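Local coordinates for hypothetical protein Ta0583 (Thermoplasma acidophilum, PDB 2FSJ) that binds ATP and, with ATP or other nucleoside triphosphates, polymerises into bundled helical filaments in the manner of an actin homolog, at residues Leu26-Tyr30 with Gly31-Val35; Ala139-Glu142 with Ala143-Lys147; Thr206-Leu209 with Met210-Glu213; Leu222-Gly225 with Val226-Ile230; Asp312-Glu315 with Glu316-Pro319. All coordinates share one frame; numbering follows the deposited sequence.

Interaction 1. Residues Leu26-Tyr30 with Gly31-Val35; sequences LDVGY and GDTKV. With GOL (glycerol), chain B.
The first beta hairpin of the actin fold, with the phosphate-binding loop of the ATP site at its tip, brings D27 against K34 on one face and V28 against T33 on the other. Strands 26-28 and 32-35 run antiparallel, their axes 4.7 Å apart. D27 and K34 form a hydrogen-bonded pair: D27 N gives to K34 O at 2.9 Å, and K34 N returns a nearly straight bond (170°) to D27 O. At the turn, G29 N reaches D32 O at 3.0 Å. The K34 chain bends at chi2 and chi3 (76° and 62°), folding back along its own strand; CE lies 3.6 Å from D27 OD2, and NZ donates to D32 O at 2.9 Å from above the carbonyl plane, on the face opposite G29 N. The NZ to D27 OD2 salt bridge is long, at 4.0 Å. A glycerol, probably from the crystallisation liquor, joins the two charges: its O1 accepts from K34 NZ at 3.0 Å and donates to D27 OD1. On the other face V28 CG1 sits 3.6 Å from T33 OG1, which bonds to S47, and helix 101-111 covers both residues. A methionine in place of K34 would probably leave the D27 carboxylate without its nearby positive charge and D32 O with one donor fewer. Y30 to K34 belong to the ATP-binding site, and this glycine-containing hairpin turn, with an aspartate on its first strand and a lysine on its second, probably corresponds to the phosphate 1 loop of actin-like ATPases.

Interaction 2. Residues Ala139-Glu142 with Ala143-Lys147; sequences AAKE and ALENK
Helical bonds carry the chain from A139 to L144, and E145 is the first residue to leave helical torsions, within a type II turn that spans L144 to K147. A143 N donates to A139 O at 3.0 Å, and E145 N to K141 O at 2.9 Å. Between them the bonding slackens, for L144 N meets A140 O at a bent 124° and makes a second weak bond to K141 O. K141 and E145, one helical turn apart, lie side by side and point the same way. The touching is done by aliphatic carbon and carboxylate: K141 CG is 3.6 Å from E145 OE2, whereas NZ stops 4.5 Å short of OE1, beyond a salt bridge. E145 OE1 instead accepts from the backbone N of L166. This is the C-terminal end of helix 133-144, where the chain turns into the edge strand 147-152 of the seven-stranded sheet; A140 and L144 face strand 158-170, packing on L166 and I163. Past the turn, K147 folds back over the helix end. Its chain bends at chi2 (-56°) and chi4 (-95°), bringing NZ to two backbone oxygens: E142 O at 3.0 Å, approached from above the carbonyl plane, and E145 O at 3.2 Å, almost in line with its C=O bond. The ammonium thus sits at the carbonyl end of the helix, where its charge would probably offset the negative end of the helix dipole. A water donates to both K141 O and E145 O, at 3.0 and 2.9 Å, and so bridges the last turn.

Interaction 3. Residues Thr206-Leu209 with Met210-Glu213; sequences TINL and MDME
N208 lets its amide run along the chain toward M210, CG lying opposite the backbone N (chi1 -168°), while M210 sets its own CG between backbone N and carbonyl carbon (chi1 78°), beside that amide. N208 OD1 accepts from M210 N at 3.1 Å; the donor stands above the amide plane. M210 CG lies 3.4 Å from the same oxygen, the two side chains crossing obliquely. N208 O also takes weak bonds from D211 N and M212 N, while N208 N donates nearly straight to E213 O at 2.9 Å. These bonds close the tight connection between strands 202-208 and 213-222 of the four-stranded sheet, with M212 in a left-handed helical conformation (phi 57°) within the reversal. D211 completes an Asx turn, its OD1 accepting from E213 N at 3.1 Å from above the carboxylate plane. On the inner side of the turn, against helix 173-182, the packing is apolar: I207 CD1 rests 4.2 Å from M212 CB, and M212 CE is placed near L209 CD2, though the modelled position of that methyl is doubtful. From the helix A176 meets I207 and L180 meets M212, and L209 reaches T298 and S299 of strand 297-303.

Interaction 4. Residues Leu222-Gly225 with Val226-Ile230; sequences LQIG and VGDAI
At the N-terminal end of helix 226-241, D228 turns its carboxylate back across the first turn to the loop residue G225. D228 OD2 accepts from G225 N at 2.8 Å (156°) through its anti lone pair, and D228 N donates to G225 O at 3.0 Å from above that carbonyl plane. Two reciprocal bonds between one pair of residues thus tie the loop to the helix start. The tight part lies round this carboxylate: OD2 is also 3.1 Å from I224 CA, and the I224 and D228 side chains cross at about a right angle. CG of D228 stands beside its own backbone N (chi1 -61°), which sends the acid toward the loop. I224 is further covered by L278 and R281 of helix 268-290, and V226 packs on L254. Q223, by contrast, the exposed centre of an inverse gamma turn, hardly joins in, its side chain staying clear of segment 226-230. The helix start borders the ATP site: V226 lies close to G306, and G227 close to S199, with which it shares a backbone hydrogen bond. Where the two side chains cross, I224 CG1 lies 3.3 Å from D228 OD2.

Interaction 5. Residues Asp312-Glu315 with Glu316-Pro319; sequences DRFE and EIAP
D312-F314 have helical torsions without the regular bonds and E315-E316 form a short 3-10 turn, in which I317 N donates to F314 O at 3.0 Å and A318 N makes a weak bond to E315 O. Across it, R313 and E316 lie side by side, pointing the same way, and meet in a salt bridge: R313 NH2 donates to E316 OE1 at 3.1 Å (161°). The oxygen sits at the edge of the guanidinium, in its plane, yet the nitrogen arrives from above the carboxylate plane, the two flat groups being 61° apart. E316 gets there by placing CG between its backbone N and carbonyl carbon (chi1 82°), which lays CG over R313 O at 3.6 Å, while R313 bends at chi2 and chi3. The guanidinium has further partners on helix 268-290, NH1 in a salt bridge to E276 and NH2 bonded to N280. On the buried side I317 CD1 touches F314 CB at 4.1 Å; F314 packs on I195 and V197 of strand 191-197, and I317 on I195 and L300. The segment therefore lies between the four-stranded sheet and helix 268-290, with F314 near S307 of the ATP site. An alanine at E316 removes the carboxylate, and R313 NH2 would probably be left without its partner from the same loop and freer to turn. Flanked by E276 and E316, the arginine is likely to hold its positive charge firmly, joining loop and helix electrostatically while F314 and I317 pack on the sheet.

How the interactions relate
Interactions 1 and 2 fall in the N-terminal half of the chain, interactions 3, 4 and 5 in the C-terminal half. Interaction 1 is the most buried, its centre about 5 Å from that of the chain, and is where charged groups gather at the ATP site. Interaction 4 borders the site from the other half; its nearest atoms are about 7 Å from those of interaction 1. Interactions 2 and 3 are partly exposed chain reversals beside sheets, held mainly by bonds to backbone atoms; interaction 5 adds a salt bridge. Interactions 4 and 5 both pack against helix 268-290, whereas interactions 3 and 5 share strand 297-303.

Interaction 1. Residues Leu26-Tyr30 with Gly31-Val35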
loop_
_atom_site.group_PDB
_atom_site.type_symbol
_atom_site.label_atom_id
_atom_site.label_comp_id
_atom_site.label_asym_id
_atom_site.label_seq_id
_atom_site.Cartn_x
_atom_site.Cartn_y
_atom_site.Cartn_z
ATOM N N LEU A 26 3.197 -9.007 -4.961
ATOM C CA LEU A 26 3.719 -8.390 -3.759
ATOM C C LEU A 26 3.525 -6.882 -3.870
ATOM O O LEU A 26 3.759 -6.313 -4.936
ATOM C CB LEU A 26 5.180 -8.721 -3.600
ATOM C CG LEU A 26 6.021 -8.017 -2.522
ATOM C CD1 LEU A 26 5.567 -8.336 -1.104
ATOM C CD2 LEU A 26 7.508 -8.313 -2.728
ATOM N N ASP A 27 3.044 -6.261 -2.802
ATOM C CA ASP A 27 2.878 -4.802 -2.771
ATOM C C ASP A 27 3.339 -4.313 -1.421
ATOM O O ASP A 27 2.687 -4.535 -0.422
ATOM C CB ASP A 27 1.411 -4.460 -3.087
ATOM C CG ASP A 27 1.107 -2.972 -3.068
ATOM O OD1 ASP A 27 2.028 -2.159 -2.892
ATOM O OD2 ASP A 27 -0.054 -2.527 -3.238
ATOM N N VAL A 28 4.508 -3.702 -1.369
ATOM C CA VAL A 28 5.067 -3.212 -0.096
ATOM C C VAL A 28 4.685 -1.724 0.023
ATOM O O VAL A 28 5.415 -0.811 -0.437
ATOM C CB VAL A 28 6.590 -3.401 0.025
ATOM C CG1 VAL A 28 7.114 -2.957 1.403
ATOM C CG2 VAL A 28 6.959 -4.829 -0.234
ATOM N N GLY A 29 3.546 -1.517 0.676
ATOM C CA GLY A 29 3.048 -0.184 0.918
ATOM C C GLY A 29 3.756 0.470 2.093
ATOM O O GLY A 29 4.325 -0.203 2.979
ATOM N N TYR A 30 3.674 1.792 2.137
ATOM C CA TYR A 30 4.121 2.577 3.318
ATOM C C TYR A 30 3.418 2.040 4.566
ATOM O O TYR A 30 4.029 1.853 5.647
ATOM C CB TYR A 30 3.824 4.107 3.150
ATOM C CG TYR A 30 4.034 4.815 4.468
ATOM C CD1 TYR A 30 5.324 5.111 4.920
ATOM C CD2 TYR A 30 2.970 5.020 5.341
ATOM C CE1 TYR A 30 5.541 5.664 6.191
ATOM C CE2 TYR A 30 3.181 5.581 6.636
ATOM C CZ TYR A 30 4.469 5.908 7.043
ATOM O OH TYR A 30 4.708 6.447 8.308
ATOM N N GLY A 31 2.120 1.750 4.419
ATOM C CA GLY A 31 1.291 1.324 5.527
ATOM C C GLY A 31 1.267 -0.174 5.794
ATOM O O GLY A 31 1.452 -0.618 6.942
ATOM N N ASP A 32 0.962 -0.950 4.751
ATOM C CA ASP A 32 0.764 -2.393 4.855
ATOM C C ASP A 32 1.437 -3.061 3.687
ATOM O O ASP A 32 1.520 -2.443 2.620
ATOM C CB ASP A 32 -0.711 -2.803 4.810
ATOM C CG ASP A 32 -1.477 -2.340 6.048
ATOM O OD1 ASP A 32 -1.227 -2.870 7.159
ATOM O OD2 ASP A 32 -2.291 -1.391 5.989
ATOM N N THR A 33 1.894 -4.314 3.898
ATOM C CA THR A 33 2.481 -5.158 2.860
ATOM C C THR A 33 1.417 -6.207 2.543
ATOM O O THR A 33 0.875 -6.838 3.448
ATOM C CB THR A 33 3.814 -5.774 3.418
ATOM O OG1 THR A 33 4.777 -4.706 3.574
ATOM C CG2 THR A 33 4.440 -6.802 2.502
ATOM N N LYS A 34 1.129 -6.376 1.262
ATOM C CA LYS A 34 0.154 -7.313 0.750
ATOM C C LYS A 34 0.849 -8.316 -0.118
ATOM O O LYS A 34 1.716 -7.946 -0.913
ATOM C CB LYS A 34 -0.828 -6.550 -0.155
ATOM C CG LYS A 34 -1.878 -5.710 0.570
ATOM C CD LYS A 34 -1.413 -4.413 1.148
ATOM C CE LYS A 34 -0.916 -3.463 0.109
ATOM N NZ LYS A 34 -0.571 -2.104 0.669
ATOM N N VAL A 35 0.390 -9.553 -0.035
ATOM C CA VAL A 35 0.871 -10.675 -0.823
ATOM C C VAL A 35 -0.321 -11.451 -1.409
ATOM O O VAL A 35 -1.323 -11.739 -0.697
ATOM C CB VAL A 35 1.762 -11.655 0.085
ATOM C CG1 VAL A 35 2.589 -12.600 -0.755
ATOM C CG2 VAL A 35 2.585 -10.887 1.068
HETATM C C1 GOL B . 0.311 0.931 -1.873
HETATM O O1 GOL B . 0.691 -0.296 -1.305
HETATM C C2 GOL B . -0.799 0.705 -2.906
HETATM O O2 GOL B . -0.416 -0.284 -3.847
HETATM C C3 GOL B . -2.141 0.330 -2.266
HETATM O O3 GOL B . -3.215 0.678 -3.146
#

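Interaction 2. Residues Ala139-Glu142 with Ala143-Lys147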
loop_
_atom_site.group_PDB
_atom_site.type_symbol
_atom_site.label_atom_id
_atom_site.label_comp_id
_atom_site.label_asym_id
_atom_site.label_seq_id
_atom_site.Cartn_x
_atom_site.Cartn_y
_atom_site.Cartn_z
ATOM N N ALA A 139 16.519 -0.109 -9.624
ATOM C CA ALA A 139 17.048 -0.390 -8.278
ATOM C C ALA A 139 16.552 -1.731 -7.713
ATOM O O ALA A 139 17.325 -2.461 -7.082
ATOM C CB ALA A 139 16.745 0.733 -7.302
ATOM N N ALA A 140 15.259 -2.010 -7.924
ATOM C CA ALA A 140 14.601 -3.216 -7.402
ATOM C C ALA A 140 15.168 -4.462 -8.066
ATOM O O ALA A 140 15.494 -5.475 -7.404
ATOM C CB ALA A 140 13.125 -3.156 -7.609
ATOM N N LYS A 141 15.318 -4.393 -9.367
ATOM C CA LYS A 141 15.893 -5.494 -10.126
ATOM C C LYS A 141 17.330 -5.746 -9.650
ATOM O O LYS A 141 17.732 -6.898 -9.440
ATOM C CB LYS A 141 15.807 -5.204 -11.622
ATOM C CG LYS A 141 14.479 -5.517 -12.201
ATOM C CD LYS A 141 14.329 -5.020 -13.634
ATOM C CE LYS A 141 13.057 -5.547 -14.234
ATOM N NZ LYS A 141 13.163 -5.687 -15.716
ATOM N N GLU A 142 18.098 -4.686 -9.447
ATOM C CA GLU A 142 19.474 -4.850 -9.003
ATOM C C GLU A 142 19.563 -5.461 -7.600
ATOM O O GLU A 142 20.469 -6.241 -7.309
ATOM C CB GLU A 142 20.219 -3.504 -9.089
ATOM C CG GLU A 142 20.472 -3.141 -10.553
ATOM C CD GLU A 142 20.934 -1.707 -10.779
ATOM O OE1 GLU A 142 21.235 -1.011 -9.787
ATOM O OE2 GLU A 142 21.021 -1.309 -11.964
ATOM N N ALA A 143 18.611 -5.094 -6.739
ATOM C CA ALA A 143 18.587 -5.527 -5.360
ATOM C C ALA A 143 18.110 -6.958 -5.237
ATOM O O ALA A 143 18.546 -7.643 -4.321
ATOM C CB ALA A 143 17.685 -4.602 -4.497
ATOM N N LEU A 144 17.225 -7.395 -6.145
ATOM C CA LEU A 144 16.414 -8.593 -5.930
ATOM C C LEU A 144 16.495 -9.661 -6.960
ATOM O O LEU A 144 16.370 -10.835 -6.614
ATOM C CB LEU A 144 14.928 -8.242 -5.718
ATOM C CG LEU A 144 14.560 -7.343 -4.550
ATOM C CD1 LEU A 144 13.072 -6.958 -4.722
ATOM C CD2 LEU A 144 14.852 -8.032 -3.184
ATOM N N GLU A 145 16.671 -9.321 -8.237
ATOM C CA GLU A 145 16.640 -10.348 -9.275
ATOM C C GLU A 145 17.908 -11.193 -9.223
ATOM O O GLU A 145 18.996 -10.655 -8.974
ATOM C CB GLU A 145 16.516 -9.750 -10.692
ATOM C CG GLU A 145 15.132 -9.698 -11.234
ATOM C CD GLU A 145 15.021 -9.166 -12.659
ATOM O OE1 GLU A 145 13.913 -9.281 -13.182
ATOM O OE2 GLU A 145 15.995 -8.610 -13.232
ATOM N N ASN A 146 17.764 -12.473 -9.496
ATOM C CA ASN A 146 18.884 -13.433 -9.451
ATOM C C ASN A 146 19.640 -13.395 -8.139
ATOM O O ASN A 146 20.877 -13.523 -8.129
ATOM C CB ASN A 146 19.857 -13.134 -10.588
ATOM C CG ASN A 146 19.191 -13.194 -11.927
ATOM O OD1 ASN A 146 19.206 -12.205 -12.705
ATOM N ND2 ASN A 146 18.589 -14.325 -12.217
ATOM N N LYS A 147 18.901 -13.150 -7.043
ATOM C CA LYS A 147 19.439 -13.284 -5.694
ATOM C C LYS A 147 18.775 -14.490 -5.055
ATOM O O LYS A 147 17.584 -14.700 -5.237
ATOM C CB LYS A 147 19.120 -12.092 -4.825
ATOM C CG LYS A 147 19.597 -10.718 -5.307
ATOM C CD LYS A 147 21.037 -10.566 -5.590
ATOM C CE LYS A 147 21.370 -9.141 -6.126
ATOM N NZ LYS A 147 21.395 -9.115 -7.582
HETATM O O HOH W 1 20.094 -8.420 -10.362
#

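Interaction 3. Residues Thr206-Leu209 with Met210-Glu213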
loop_
_atom_site.group_PDB
_atom_site.type_symbol
_atom_site.label_atom_id
_atom_site.label_comp_id
_atom_site.label_asym_id
_atom_site.label_seq_id
_atom_site.Cartn_x
_atom_site.Cartn_y
_atom_site.Cartn_z
ATOM N N THR A 206 -3.658 8.532 -13.966
ATOM C CA THR A 206 -4.608 8.673 -15.078
ATOM C C THR A 206 -4.185 7.722 -16.183
ATOM O O THR A 206 -3.036 7.687 -16.567
ATOM C CB THR A 206 -4.651 10.134 -15.544
ATOM O OG1 THR A 206 -5.196 10.927 -14.489
ATOM C CG2 THR A 206 -5.617 10.343 -16.739
ATOM N N ILE A 207 -5.134 6.904 -16.604
ATOM C CA ILE A 207 -4.941 5.863 -17.609
ATOM C C ILE A 207 -5.879 6.064 -18.812
ATOM O O ILE A 207 -7.047 6.376 -18.651
ATOM C CB ILE A 207 -5.132 4.483 -16.913
ATOM C CG1 ILE A 207 -4.410 3.368 -17.657
ATOM C CG2 ILE A 207 -6.601 4.175 -16.652
ATOM C CD1 ILE A 207 -4.381 2.011 -16.869
ATOM N N ASN A 208 -5.331 5.841 -20.000
ATOM C CA ASN A 208 -6.089 5.892 -21.239
ATOM C C ASN A 208 -6.753 4.534 -21.404
ATOM O O ASN A 208 -6.071 3.529 -21.513
ATOM C CB ASN A 208 -5.194 6.171 -22.435
ATOM C CG ASN A 208 -6.015 6.510 -23.672
ATOM O OD1 ASN A 208 -7.206 6.196 -23.696
ATOM N ND2 ASN A 208 -5.445 7.284 -24.607
ATOM N N LEU A 209 -8.069 4.511 -21.360
ATOM C CA LEU A 209 -8.775 3.239 -21.427
ATOM C C LEU A 209 -8.721 2.584 -22.842
ATOM O O LEU A 209 -9.073 1.413 -22.990
ATOM C CB LEU A 209 -10.188 3.348 -20.890
ATOM C CG LEU A 209 -10.311 3.806 -19.414
ATOM C CD1 LEU A 209 -11.738 4.116 -19.104
ATOM C CD2 LEU A 209 -9.745 2.719 -18.409
ATOM N N MET A 210 -8.273 3.299 -23.851
ATOM C CA MET A 210 -8.145 2.683 -25.177
ATOM C C MET A 210 -7.096 1.615 -25.164
ATOM O O MET A 210 -7.258 0.626 -25.882
ATOM C CB MET A 210 -7.942 3.720 -26.338
ATOM C CG MET A 210 -6.561 4.307 -26.488
ATOM S SD MET A 210 -6.079 5.009 -28.170
ATOM C CE MET A 210 -4.447 5.350 -27.740
ATOM N N ASP A 211 -6.019 1.794 -24.374
ATOM C CA ASP A 211 -4.866 0.877 -24.411
ATOM C C ASP A 211 -4.293 0.494 -23.045
ATOM O O ASP A 211 -3.308 -0.217 -22.966
ATOM C CB ASP A 211 -3.750 1.423 -25.312
ATOM C CG ASP A 211 -3.173 2.764 -24.864
ATOM O OD1 ASP A 211 -3.567 3.351 -23.815
ATOM O OD2 ASP A 211 -2.280 3.313 -25.535
ATOM N N MET A 212 -4.932 0.975 -21.993
ATOM C CA MET A 212 -4.483 0.824 -20.598
ATOM C C MET A 212 -3.114 1.338 -20.287
ATOM O O MET A 212 -2.449 0.827 -19.350
ATOM C CB MET A 212 -4.648 -0.637 -20.126
ATOM C CG MET A 212 -6.058 -1.159 -20.312
ATOM S SD MET A 212 -7.298 -0.406 -19.362
ATOM C CE MET A 212 -7.644 0.767 -20.063
ATOM N N GLU A 213 -2.709 2.391 -20.991
ATOM C CA GLU A 213 -1.405 3.007 -20.758
ATOM C C GLU A 213 -1.580 4.269 -19.910
ATOM O O GLU A 213 -2.523 4.978 -20.109
ATOM C CB GLU A 213 -0.698 3.328 -22.070
ATOM C CG GLU A 213 -0.215 2.093 -22.803
ATOM C CD GLU A 213 0.944 1.386 -22.106
ATOM O OE1 GLU A 213 1.941 2.071 -21.823
ATOM O OE2 GLU A 213 0.811 0.172 -21.829
#

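Interaction 4. Residues Leu222-Gly225 with Val226-Ile230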
loop_
_atom_site.group_PDB
_atom_site.type_symbol
_atom_site.label_atom_id
_atom_site.label_comp_id
_atom_site.label_asym_id
_atom_site.label_seq_id
_atom_site.Cartn_x
_atom_site.Cartn_y
_atom_site.Cartn_z
ATOM N N LEU A 222 0.431 13.566 -4.652
ATOM C CA LEU A 222 0.152 14.683 -3.767
ATOM C C LEU A 222 0.714 14.338 -2.391
ATOM O O LEU A 222 0.535 13.239 -1.897
ATOM C CB LEU A 222 -1.351 14.921 -3.674
ATOM C CG LEU A 222 -2.102 15.243 -4.964
ATOM C CD1 LEU A 222 -3.615 15.280 -4.703
ATOM C CD2 LEU A 222 -1.589 16.545 -5.575
ATOM N N GLN A 223 1.409 15.261 -1.757
ATOM C CA GLN A 223 2.016 14.962 -0.466
ATOM C C GLN A 223 1.026 15.221 0.688
ATOM O O GLN A 223 1.255 16.085 1.567
ATOM C CB GLN A 223 3.351 15.717 -0.309
ATOM C CG GLN A 223 4.383 15.403 -1.480
ATOM C CD GLN A 223 4.830 13.948 -1.536
ATOM O OE1 GLN A 223 5.251 13.397 -0.522
ATOM N NE2 GLN A 223 4.731 13.307 -2.747
ATOM N N ILE A 224 -0.074 14.465 0.671
ATOM C CA ILE A 224 -1.147 14.578 1.672
ATOM C C ILE A 224 -1.831 13.237 1.707
ATOM O O ILE A 224 -1.930 12.558 0.658
ATOM C CB ILE A 224 -2.129 15.761 1.343
ATOM C CG1 ILE A 224 -2.953 16.135 2.589
ATOM C CG2 ILE A 224 -3.055 15.441 0.179
ATOM C CD1 ILE A 224 -3.933 17.357 2.409
ATOM N N GLY A 225 -2.258 12.822 2.896
ATOM C CA GLY A 225 -2.971 11.570 3.068
ATOM C C GLY A 225 -3.646 11.487 4.444
ATOM O O GLY A 225 -3.720 12.481 5.162
ATOM N N VAL A 226 -4.050 10.291 4.838
ATOM C CA VAL A 226 -4.781 10.086 6.073
ATOM C C VAL A 226 -3.963 10.539 7.293
ATOM O O VAL A 226 -4.538 10.902 8.256
ATOM C CB VAL A 226 -5.210 8.620 6.267
ATOM C CG1 VAL A 226 -6.036 8.476 7.578
ATOM C CG2 VAL A 226 -6.026 8.122 5.065
ATOM N N GLY A 227 -2.635 10.476 7.236
ATOM C CA GLY A 227 -1.789 10.916 8.337
ATOM C C GLY A 227 -1.921 12.372 8.672
ATOM O O GLY A 227 -1.734 12.779 9.815
ATOM N N ASP A 228 -2.260 13.174 7.682
ATOM C CA ASP A 228 -2.537 14.595 7.911
ATOM C C ASP A 228 -3.818 14.795 8.704
ATOM O O ASP A 228 -3.867 15.661 9.574
ATOM C CB ASP A 228 -2.590 15.340 6.616
ATOM C CG ASP A 228 -1.251 15.258 5.849
ATOM O OD1 ASP A 228 -0.241 15.829 6.331
ATOM O OD2 ASP A 228 -1.097 14.577 4.809
ATOM N N ALA A 229 -4.816 13.963 8.445
ATOM C CA ALA A 229 -6.051 13.962 9.244
ATOM C C ALA A 229 -5.791 13.444 10.658
ATOM O O ALA A 229 -6.296 14.031 11.606
ATOM C CB ALA A 229 -7.176 13.158 8.563
ATOM N N ILE A 230 -4.963 12.403 10.782
ATOM C CA ILE A 230 -4.573 11.850 12.099
ATOM C C ILE A 230 -3.797 12.901 12.924
ATOM O O ILE A 230 -4.076 13.111 14.121
ATOM C CB ILE A 230 -3.723 10.580 11.926
ATOM C CG1 ILE A 230 -4.550 9.464 11.272
ATOM C CG2 ILE A 230 -3.173 10.091 13.260
ATOM C CD1 ILE A 230 -3.694 8.399 10.602
#

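Interaction 5. Residues Asp312-Glu315 with Glu316-Pro319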
loop_
_atom_site.group_PDB
_atom_site.type_symbol
_atom_site.label_atom_id
_atom_site.label_comp_id
_atom_site.label_asym_id
_atom_site.label_seq_id
_atom_site.Cartn_x
_atom_site.Cartn_y
_atom_site.Cartn_z
ATOM N N ASP A 312 -16.137 8.258 -1.416
ATOM C CA ASP A 312 -17.404 8.692 -1.988
ATOM C C ASP A 312 -17.386 10.149 -2.383
ATOM O O ASP A 312 -18.056 10.533 -3.334
ATOM C CB ASP A 312 -18.569 8.471 -1.033
ATOM C CG ASP A 312 -19.004 7.001 -0.951
ATOM O OD1 ASP A 312 -18.563 6.191 -1.783
ATOM O OD2 ASP A 312 -19.803 6.596 -0.074
ATOM N N ARG A 313 -16.642 10.955 -1.635
ATOM C CA ARG A 313 -16.513 12.360 -1.927
ATOM C C ARG A 313 -15.883 12.635 -3.272
ATOM O O ARG A 313 -16.029 13.746 -3.763
ATOM C CB ARG A 313 -15.656 13.083 -0.884
ATOM C CG ARG A 313 -16.263 13.237 0.464
ATOM C CD ARG A 313 -17.449 14.232 0.492
ATOM N NE ARG A 313 -17.207 15.468 -0.264
ATOM C CZ ARG A 313 -16.291 16.386 0.039
ATOM N NH1 ARG A 313 -15.517 16.255 1.097
ATOM N NH2 ARG A 313 -16.159 17.445 -0.716
ATOM N N PHE A 314 -15.145 11.694 -3.864
ATOM C CA PHE A 314 -14.453 12.005 -5.116
ATOM C C PHE A 314 -15.390 12.059 -6.334
ATOM O O PHE A 314 -15.038 12.563 -7.372
ATOM C CB PHE A 314 -13.275 11.032 -5.374
ATOM C CG PHE A 314 -12.233 11.031 -4.314
ATOM C CD1 PHE A 314 -11.820 12.197 -3.686
ATOM C CD2 PHE A 314 -11.638 9.841 -3.938
ATOM C CE1 PHE A 314 -10.824 12.152 -2.698
ATOM C CE2 PHE A 314 -10.673 9.809 -2.983
ATOM C CZ PHE A 314 -10.284 10.949 -2.349
ATOM N N GLU A 315 -16.611 11.559 -6.184
ATOM C CA GLU A 315 -17.581 11.606 -7.273
ATOM C C GLU A 315 -17.807 12.997 -7.814
ATOM O O GLU A 315 -18.094 13.164 -8.971
ATOM C CB GLU A 315 -18.921 11.071 -6.830
ATOM C CG GLU A 315 -19.858 10.915 -8.016
ATOM C CD GLU A 315 -20.914 9.868 -7.803
ATOM O OE1 GLU A 315 -21.114 9.370 -6.647
ATOM O OE2 GLU A 315 -21.566 9.566 -8.816
ATOM N N GLU A 316 -17.623 14.007 -6.976
ATOM C CA GLU A 316 -17.874 15.359 -7.400
ATOM C C GLU A 316 -16.879 15.829 -8.471
ATOM O O GLU A 316 -17.186 16.753 -9.224
ATOM C CB GLU A 316 -17.957 16.292 -6.191
ATOM C CG GLU A 316 -16.646 16.767 -5.628
ATOM C CD GLU A 316 -16.859 17.720 -4.439
ATOM O OE1 GLU A 316 -17.556 17.325 -3.472
ATOM O OE2 GLU A 316 -16.330 18.850 -4.492
ATOM N N ILE A 317 -15.723 15.185 -8.583
ATOM C CA ILE A 317 -14.801 15.515 -9.673
ATOM C C ILE A 317 -15.474 15.228 -11.036
ATOM O O ILE A 317 -15.320 15.986 -11.985
ATOM C CB ILE A 317 -13.413 14.742 -9.537
ATOM C CG1 ILE A 317 -12.699 15.058 -8.216
ATOM C CG2 ILE A 317 -12.511 15.039 -10.711
ATOM C CD1 ILE A 317 -11.748 14.016 -7.772
ATOM N N ALA A 318 -16.176 14.107 -11.149
ATOM C CA ALA A 318 -16.879 13.718 -12.394
ATOM C C ALA A 318 -18.132 12.862 -12.119
ATOM O O ALA A 318 -18.089 11.638 -12.102
ATOM C CB ALA A 318 -15.931 12.997 -13.304
ATOM N N PRO A 319 -19.248 13.536 -11.840
ATOM C CA PRO A 319 -20.481 12.867 -11.429
ATOM C C PRO A 319 -20.905 11.726 -12.360
ATOM O O PRO A 319 -20.825 11.846 -13.572
ATOM C CB PRO A 319 -21.495 14.029 -11.413
ATOM C CG PRO A 319 -20.690 15.158 -11.002
ATOM C CD PRO A 319 -19.395 15.000 -11.765
#